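PDB 3QXI: enoyl-CoA hydratase EchA1 from Mycobacterium marinum, which probably catalyses the reversible addition of water across the double bond of trans-2-enoyl-CoA thioesters. Local coordinates for residues 110-115 / 132-137; 26-31 / 45-50. All coordinates share one frame; numbering follows the deposited sequence.

Contact 1 of 2, residues 110-115 / 132-137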
ATOM      1  N   GLU B 110       8.552 -19.333  14.200  1.00 18.71           N
ATOM      2  CA  GLU B 110       7.883 -20.591  14.502  1.00 18.30           C
ATOM      3  C   GLU B 110       6.804 -20.239  15.499  1.00 18.93           C
ATOM      4  O   GLU B 110       6.940 -19.256  16.200  1.00 17.34           O
ATOM      5  CB  GLU B 110       8.861 -21.573  15.155  1.00 18.91           C
ATOM      6  CG  GLU B 110      10.165 -21.800  14.347  1.00 16.92           C
ATOM      7  CD  GLU B 110      10.031 -22.871  13.291  1.00 19.74           C
ATOM      8  OE1 GLU B 110       8.917 -23.429  13.159  1.00 20.61           O
ATOM      9  OE2 GLU B 110      11.052 -23.179  12.601  1.00 20.06           O
ATOM     10  N   GLY B 111       5.731 -21.029  15.550  1.00 19.96           N
ATOM     11  CA  GLY B 111       4.685 -20.846  16.547  1.00 21.29           C
ATOM     12  C   GLY B 111       3.992 -19.497  16.542  1.00 21.97           C
ATOM     13  O   GLY B 111       3.571 -18.999  15.501  1.00 22.40           O
ATOM     14  N   TYR B 112       3.833 -18.917  17.724  1.00 22.70           N
ATOM     15  CA  TYR B 112       3.149 -17.635  17.863  1.00 23.23           C
ATOM     16  C   TYR B 112       4.106 -16.455  17.823  1.00 22.45           C
ATOM     17  O   TYR B 112       5.153 -16.456  18.488  1.00 22.22           O
ATOM     18  CB  TYR B 112       2.375 -17.591  19.179  1.00 24.45           C
ATOM     19  CG  TYR B 112       1.107 -18.411  19.141  1.00 27.28           C
ATOM     20  CD1 TYR B 112      -0.006 -17.973  18.404  1.00 30.66           C
ATOM     21  CD2 TYR B 112       1.011 -19.614  19.832  1.00 31.38           C
ATOM     22  CE1 TYR B 112      -1.184 -18.717  18.356  1.00 32.79           C
ATOM     23  CE2 TYR B 112      -0.165 -20.373  19.791  1.00 34.77           C
ATOM     24  CZ  TYR B 112      -1.258 -19.910  19.057  1.00 35.32           C
ATOM     25  OH  TYR B 112      -2.417 -20.644  19.012  1.00 37.98           O
ATOM     26  N   ALA B 113       3.746 -15.468  17.012  1.00 20.88           N
ATOM     27  CA  ALA B 113       4.380 -14.160  17.008  1.00 19.83           C
ATOM     28  C   ALA B 113       3.209 -13.202  17.218  1.00 19.78           C
ATOM     29  O   ALA B 113       2.633 -12.691  16.248  1.00 18.95           O
ATOM     30  CB  ALA B 113       5.097 -13.898  15.663  1.00 18.84           C
ATOM     31  N   LEU B 114       2.818 -13.034  18.486  1.00 19.69           N
ATOM     32  CA  LEU B 114       1.665 -12.217  18.847  1.00 19.95           C
ATOM     33  C   LEU B 114       2.047 -10.912  19.540  1.00 19.75           C
ATOM     34  O   LEU B 114       3.043 -10.858  20.292  1.00 18.95           O
ATOM     35  CB  LEU B 114       0.675 -12.985  19.747  1.00 20.84           C
ATOM     36  CG  LEU B 114      -0.049 -14.189  19.152  1.00 22.58           C
ATOM     37  CD1 LEU B 114      -0.867 -14.894  20.228  1.00 24.48           C
ATOM     38  CD2 LEU B 114      -0.906 -13.799  17.931  1.00 23.52           C
ATOM     39  N   ALA B 115       1.241  -9.874  19.288  1.00 18.70           N
ATOM     40  CA  ALA B 115       1.367  -8.599  20.002  1.00 18.72           C
ATOM     41  C   ALA B 115       2.738  -7.963  19.706  1.00 18.22           C
ATOM     42  O   ALA B 115       3.124  -7.841  18.531  1.00 18.27           O
ATOM     43  CB  ALA B 115       1.110  -8.805  21.548  1.00 18.78           C
ATOM     44  N   ASP B 132       2.831 -23.363   9.888  1.00 21.15           N
ATOM     45  CA  ASP B 132       1.867 -23.499  10.972  1.00 21.59           C
ATOM     46  C   ASP B 132       1.958 -22.358  12.005  1.00 21.40           C
ATOM     47  O   ASP B 132       1.409 -22.465  13.111  1.00 21.48           O
ATOM     48  CB  ASP B 132       2.031 -24.878  11.669  1.00 22.29           C
ATOM     49  CG  ASP B 132       3.357 -25.029  12.421  1.00 22.01           C
ATOM     50  OD1 ASP B 132       3.464 -25.946  13.269  1.00 26.08           O
ATOM     51  OD2 ASP B 132       4.306 -24.260  12.184  1.00 22.92           O
ATOM     52  N   SER B 133       2.648 -21.272  11.658  1.00 20.75           N
ATOM     53  CA  SER B 133       2.859 -20.194  12.633  1.00 19.94           C
ATOM     54  C   SER B 133       1.780 -19.144  12.487  1.00 19.36           C
ATOM     55  O   SER B 133       0.996 -19.186  11.522  1.00 19.12           O
ATOM     56  CB  SER B 133       4.277 -19.621  12.542  1.00 19.13           C
ATOM     57  OG  SER B 133       4.516 -19.040  11.280  1.00 20.64           O
ATOM     58  N   ALA B 134       1.687 -18.235  13.456  1.00 18.36           N
ATOM     59  CA  ALA B 134       0.637 -17.194  13.412  1.00 17.36           C
ATOM     60  C   ALA B 134       1.087 -15.835  13.977  1.00 16.74           C
ATOM     61  O   ALA B 134       1.992 -15.766  14.838  1.00 16.59           O
ATOM     62  CB  ALA B 134      -0.612 -17.676  14.126  1.00 17.76           C
ATOM     63  N   PHE B 135       0.453 -14.771  13.483  1.00 14.84           N
ATOM     64  CA  PHE B 135       0.715 -13.393  13.901  1.00 13.90           C
ATOM     65  C   PHE B 135      -0.592 -12.796  14.436  1.00 14.25           C
ATOM     66  O   PHE B 135      -1.644 -13.421  14.344  1.00 13.53           O
ATOM     67  CB  PHE B 135       1.195 -12.570  12.688  1.00 13.00           C
ATOM     68  CG  PHE B 135       2.423 -13.141  12.038  1.00 13.06           C
ATOM     69  CD1 PHE B 135       3.683 -12.600  12.316  1.00 11.83           C
ATOM     70  CD2 PHE B 135       2.332 -14.252  11.184  1.00 11.57           C
ATOM     71  CE1 PHE B 135       4.828 -13.122  11.721  1.00 12.46           C
ATOM     72  CE2 PHE B 135       3.473 -14.801  10.590  1.00  9.09           C
ATOM     73  CZ  PHE B 135       4.711 -14.252  10.859  1.00 12.89           C
ATOM     74  N   GLY B 136      -0.522 -11.589  14.979  1.00 14.17           N
ATOM     75  CA  GLY B 136      -1.735 -10.890  15.405  1.00 14.74           C
ATOM     76  C   GLY B 136      -1.403  -9.730  16.330  1.00 14.21           C
ATOM     77  O   GLY B 136      -0.349  -9.716  16.944  1.00 14.09           O
ATOM     78  N   ILE B 137      -2.305  -8.768  16.433  1.00 14.58           N
ATOM     79  CA  ILE B 137      -2.203  -7.754  17.474  1.00 15.05           C
ATOM     80  C   ILE B 137      -3.504  -7.774  18.276  1.00 15.49           C
ATOM     81  O   ILE B 137      -4.421  -6.966  18.024  1.00 14.26           O
ATOM     82  CB  ILE B 137      -1.836  -6.349  16.915  1.00 15.74           C
ATOM     83  CG1 ILE B 137      -2.620  -6.061  15.598  1.00 15.41           C
ATOM     84  CG2 ILE B 137      -0.325  -6.273  16.688  1.00 15.93           C
ATOM     85  CD1 ILE B 137      -2.412  -4.679  14.996  1.00 14.32           C
TER
HETATM   86  O   HOH W   1       6.016 -23.492  14.039  1.00 11.47           O
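Strands 112-114 and 134-136 run parallel, their axes 4.8 Å apart and only 8° from parallel, with Gly111 and Ala115 beside Ser133 and Ile137 at the ends. Strand 112-114 is weakly bonded at the margin of a small sheet in which 134-136 is the middle strand. Helix 116-123 and strand 126-130 lie between the two in sequence, a layout consistent with the spiral crotonase fold, whose small sheet stands beside the main one.

The backbone ladder holds firmly at its start: Ala134 N donates to Gly111 O at 2.9 Å, and Ala113 N to Ala134 O at 2.8 Å, almost straight (163°). A third bond, from Ala115 N to Gly136 O, follows at the N-cap position of helix 116-123. Phe135 CA makes a C-H...O contact with Ala113 O at 3.1 Å. Thr118 OG1 is hydrogen-bonded to both Ala113 O and Gly136 N.

The side chains divide between two faces. On one, the methyl of Ala113 lies 3.9 Å from Phe135 CD1; its small size suits a buried place beside a ring that also packs on helix 116-123 and strand 126-130. On the other, chi1 of Leu114 (-66°) puts CG beside the backbone N, and from there the CD2 branch reaches 3.6 Å from Phe135 C and lies near Gly136 N. Glycine suits position 136 because at its backbone angles a CB would be jammed against Phe135 O, and would also sit tight against Leu114 CD2.

At the loop end, one water joins both segments: it accepts from Gly111 N and donates to two carboxylates, Glu110 OE1, which Gly191 N also binds, and Asp132 OD2, 2.6 Å from the water oxygen.

Contact 2 of 2, residues 26-31 / 45-50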
ATOM      1  N   LEU B  26      24.570 -13.057  11.574  1.00 23.58           N
ATOM      2  CA  LEU B  26      24.355 -13.082  13.013  1.00 23.54           C
ATOM      3  C   LEU B  26      22.982 -13.641  13.353  1.00 23.39           C
ATOM      4  O   LEU B  26      21.965 -13.158  12.855  1.00 23.51           O
ATOM      5  CB  LEU B  26      24.513 -11.678  13.609  1.00 23.24           C
ATOM      6  CG  LEU B  26      24.743 -11.589  15.130  1.00 23.61           C
ATOM      7  CD1 LEU B  26      26.143 -12.068  15.503  1.00 19.05           C
ATOM      8  CD2 LEU B  26      24.482 -10.152  15.647  1.00 22.53           C
ATOM      9  N   ILE B  27      22.946 -14.664  14.192  1.00 23.68           N
ATOM     10  CA  ILE B  27      21.685 -15.248  14.593  1.00 23.12           C
ATOM     11  C   ILE B  27      21.366 -14.832  16.034  1.00 23.48           C
ATOM     12  O   ILE B  27      22.144 -15.084  16.945  1.00 22.87           O
ATOM     13  CB  ILE B  27      21.692 -16.789  14.405  1.00 23.85           C
ATOM     14  CG1 ILE B  27      21.916 -17.133  12.914  1.00 22.85           C
ATOM     15  CG2 ILE B  27      20.401 -17.408  14.992  1.00 22.20           C
ATOM     16  CD1 ILE B  27      22.153 -18.576  12.633  1.00 22.57           C
ATOM     17  N   ILE B  28      20.207 -14.195  16.212  1.00 23.02           N
ATOM     18  CA  ILE B  28      19.787 -13.590  17.463  1.00 23.43           C
ATOM     19  C   ILE B  28      18.509 -14.282  17.961  1.00 24.20           C
ATOM     20  O   ILE B  28      17.432 -14.149  17.353  1.00 23.44           O
ATOM     21  CB  ILE B  28      19.482 -12.075  17.258  1.00 23.18           C
ATOM     22  CG1 ILE B  28      20.679 -11.360  16.606  1.00 23.01           C
ATOM     23  CG2 ILE B  28      19.100 -11.411  18.583  1.00 21.20           C
ATOM     24  CD1 ILE B  28      20.362  -9.999  16.008  1.00 20.49           C
ATOM     25  N   THR B  29      18.631 -14.988  19.084  1.00 24.90           N
ATOM     26  CA  THR B  29      17.560 -15.834  19.595  1.00 25.13           C
ATOM     27  C   THR B  29      17.062 -15.357  20.952  1.00 26.31           C
ATOM     28  O   THR B  29      17.806 -15.414  21.943  1.00 27.22           O
ATOM     29  CB  THR B  29      18.056 -17.287  19.751  1.00 26.10           C
ATOM     30  OG1 THR B  29      18.749 -17.697  18.553  1.00 25.09           O
ATOM     31  CG2 THR B  29      16.885 -18.242  20.093  1.00 24.07           C
ATOM     32  N   ILE B  30      15.813 -14.885  20.999  1.00 25.96           N
ATOM     33  CA  ILE B  30      15.135 -14.610  22.259  1.00 26.71           C
ATOM     34  C   ILE B  30      14.982 -15.951  22.987  1.00 28.28           C
ATOM     35  O   ILE B  30      14.480 -16.912  22.415  1.00 27.87           O
ATOM     36  CB  ILE B  30      13.749 -13.953  22.060  1.00 26.29           C
ATOM     37  CG1 ILE B  30      13.816 -12.726  21.120  1.00 24.55           C
ATOM     38  CG2 ILE B  30      13.145 -13.564  23.409  1.00 25.42           C
ATOM     39  CD1 ILE B  30      12.401 -12.240  20.643  1.00 23.34           C
ATOM     40  N   ASN B  31      15.453 -16.014  24.235  1.00 30.22           N
ATOM     41  CA  ASN B  31      15.593 -17.287  24.959  1.00 32.33           C
ATOM     42  C   ASN B  31      14.923 -17.232  26.325  1.00 34.15           C
ATOM     43  O   ASN B  31      15.584 -17.339  27.361  1.00 34.51           O
ATOM     44  CB  ASN B  31      17.077 -17.637  25.126  1.00 32.53           C
ATOM     45  CG  ASN B  31      17.304 -19.012  25.755  1.00 34.84           C
ATOM     46  OD1 ASN B  31      16.577 -19.968  25.472  1.00 35.62           O
ATOM     47  ND2 ASN B  31      18.337 -19.118  26.603  1.00 34.77           N
ATOM     48  N   ARG B  45      17.269  -4.684  26.107  1.00 28.95           N
ATOM     49  CA  ARG B  45      18.682  -4.238  26.039  1.00 28.49           C
ATOM     50  C   ARG B  45      19.546  -5.174  25.182  1.00 27.92           C
ATOM     51  O   ARG B  45      20.333  -4.703  24.349  1.00 27.61           O
ATOM     52  CB  ARG B  45      19.335  -4.045  27.440  1.00 29.30           C
ATOM     53  N   ALA B  46      19.404  -6.489  25.370  1.00 27.98           N
ATOM     54  CA  ALA B  46      20.231  -7.450  24.612  1.00 27.63           C
ATOM     55  C   ALA B  46      19.913  -7.489  23.103  1.00 26.86           C
ATOM     56  O   ALA B  46      20.829  -7.670  22.277  1.00 27.15           O
ATOM     57  CB  ALA B  46      20.181  -8.835  25.230  1.00 28.05           C
ATOM     58  N   LEU B  47      18.640  -7.302  22.733  1.00 26.01           N
ATOM     59  CA  LEU B  47      18.290  -7.120  21.308  1.00 24.62           C
ATOM     60  C   LEU B  47      18.950  -5.855  20.758  1.00 25.14           C
ATOM     61  O   LEU B  47      19.619  -5.881  19.708  1.00 25.21           O
ATOM     62  CB  LEU B  47      16.779  -7.084  21.092  1.00 24.00           C
ATOM     63  CG  LEU B  47      15.959  -8.366  21.305  1.00 23.23           C
ATOM     64  CD1 LEU B  47      14.492  -8.116  20.954  1.00 21.41           C
ATOM     65  CD2 LEU B  47      16.512  -9.544  20.504  1.00 21.47           C
ATOM     66  N   ALA B  48      18.811  -4.763  21.513  1.00 25.89           N
ATOM     67  CA  ALA B  48      19.482  -3.509  21.214  1.00 25.73           C
ATOM     68  C   ALA B  48      20.976  -3.707  20.975  1.00 26.10           C
ATOM     69  O   ALA B  48      21.488  -3.254  19.955  1.00 26.33           O
ATOM     70  CB  ALA B  48      19.234  -2.473  22.317  1.00 26.46           C
ATOM     71  N   ASP B  49      21.662  -4.402  21.886  1.00 26.27           N
ATOM     72  CA  ASP B  49      23.102  -4.618  21.755  1.00 26.74           C
ATOM     73  C   ASP B  49      23.422  -5.517  20.568  1.00 25.87           C
ATOM     74  O   ASP B  49      24.442  -5.343  19.914  1.00 25.44           O
ATOM     75  CB  ASP B  49      23.698  -5.237  23.032  1.00 27.91           C
ATOM     76  CG  ASP B  49      23.509  -4.347  24.265  1.00 30.84           C
ATOM     77  OD1 ASP B  49      23.496  -3.098  24.112  1.00 33.31           O
ATOM     78  OD2 ASP B  49      23.369  -4.903  25.386  1.00 31.88           O
ATOM     79  N   ALA B  50      22.563  -6.497  20.301  1.00 25.09           N
ATOM     80  CA  ALA B  50      22.816  -7.366  19.167  1.00 25.16           C
ATOM     81  C   ALA B  50      22.751  -6.633  17.817  1.00 24.63           C
ATOM     82  O   ALA B  50      23.560  -6.913  16.923  1.00 23.91           O
ATOM     83  CB  ALA B  50      21.894  -8.588  19.193  1.00 25.02           C
TER
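Ile28 and Ala50 bring strand 26-30 and helix 45-50 together in the first half of a beta-alpha-beta unit, completed by strand 62-67. The two segments run antiparallel, at 175°, with axes 9.8 Å apart; no hydrogen bond crosses the gap, and every contact involves a side chain.

Packing is tight around the methyl of Ala50, which points at the strand. Ile28 sets its whole branched chain against it, CD1 at 3.8 Å and both CG1 and CG2 at about 4.0 Å. The small alanine suits this place because it lets the helix backbone come near the strand, with CA atoms of Ile28 and Ala50 7.1 Å apart. One turn earlier, Leu47 sends CD2 to 3.7 Å from Ile28 CG2, the two side chains crossing obliquely. Both branches of the beta-branched isoleucine thus meet Ala50 CB, and CG2, anti to the backbone N, also reaches Leu47. Leu65 of strand 62-67 touches Ile28 and Leu47 as well.

The fit is looser at Ile30, whose CG1 meets Leu47 CD2 at 4.2 Å. At the other end Leu26, with CG anti to the backbone N (chi1 -162°), makes a single methyl-to-carbonyl contact, CD2 to Ala50 O at 3.6 Å. Leu26 and Ile28 point to the helix and the end of Ile30 comes nearer to it, while the Thr29 side chain heads away. On the helix, Asp49 lies on the exposed side, where a carboxylate can meet solvent.

All five touching residues are buried, and every side-chain group in contact is aliphatic. Cohesion across this interface therefore comes from dispersion and the hydrophobic effect, with shape complementarity rather than directional bonds setting how the helix sits on the sheet.

From the N terminus the chain reaches contact 2 first: strand 25-30 leads through a loop into helix 41-56, which turns back over the strand it has just left, 13 residues lying between the segments. Only after strand 62-67 and further helix and loop does contact 1 open, closing over residues 116-131, which hold helix 116-123 and strand 126-130. The two contacts are in series, neither nesting nor crossing. The centres of contact 1 and contact 2 are about 19 Å apart, and they do not touch. Contact 2 fastens a helix to the main six-stranded sheet, whereas contact 1 pairs two strands of the small sheet, which follow 105-109 and 126-130 of the main one.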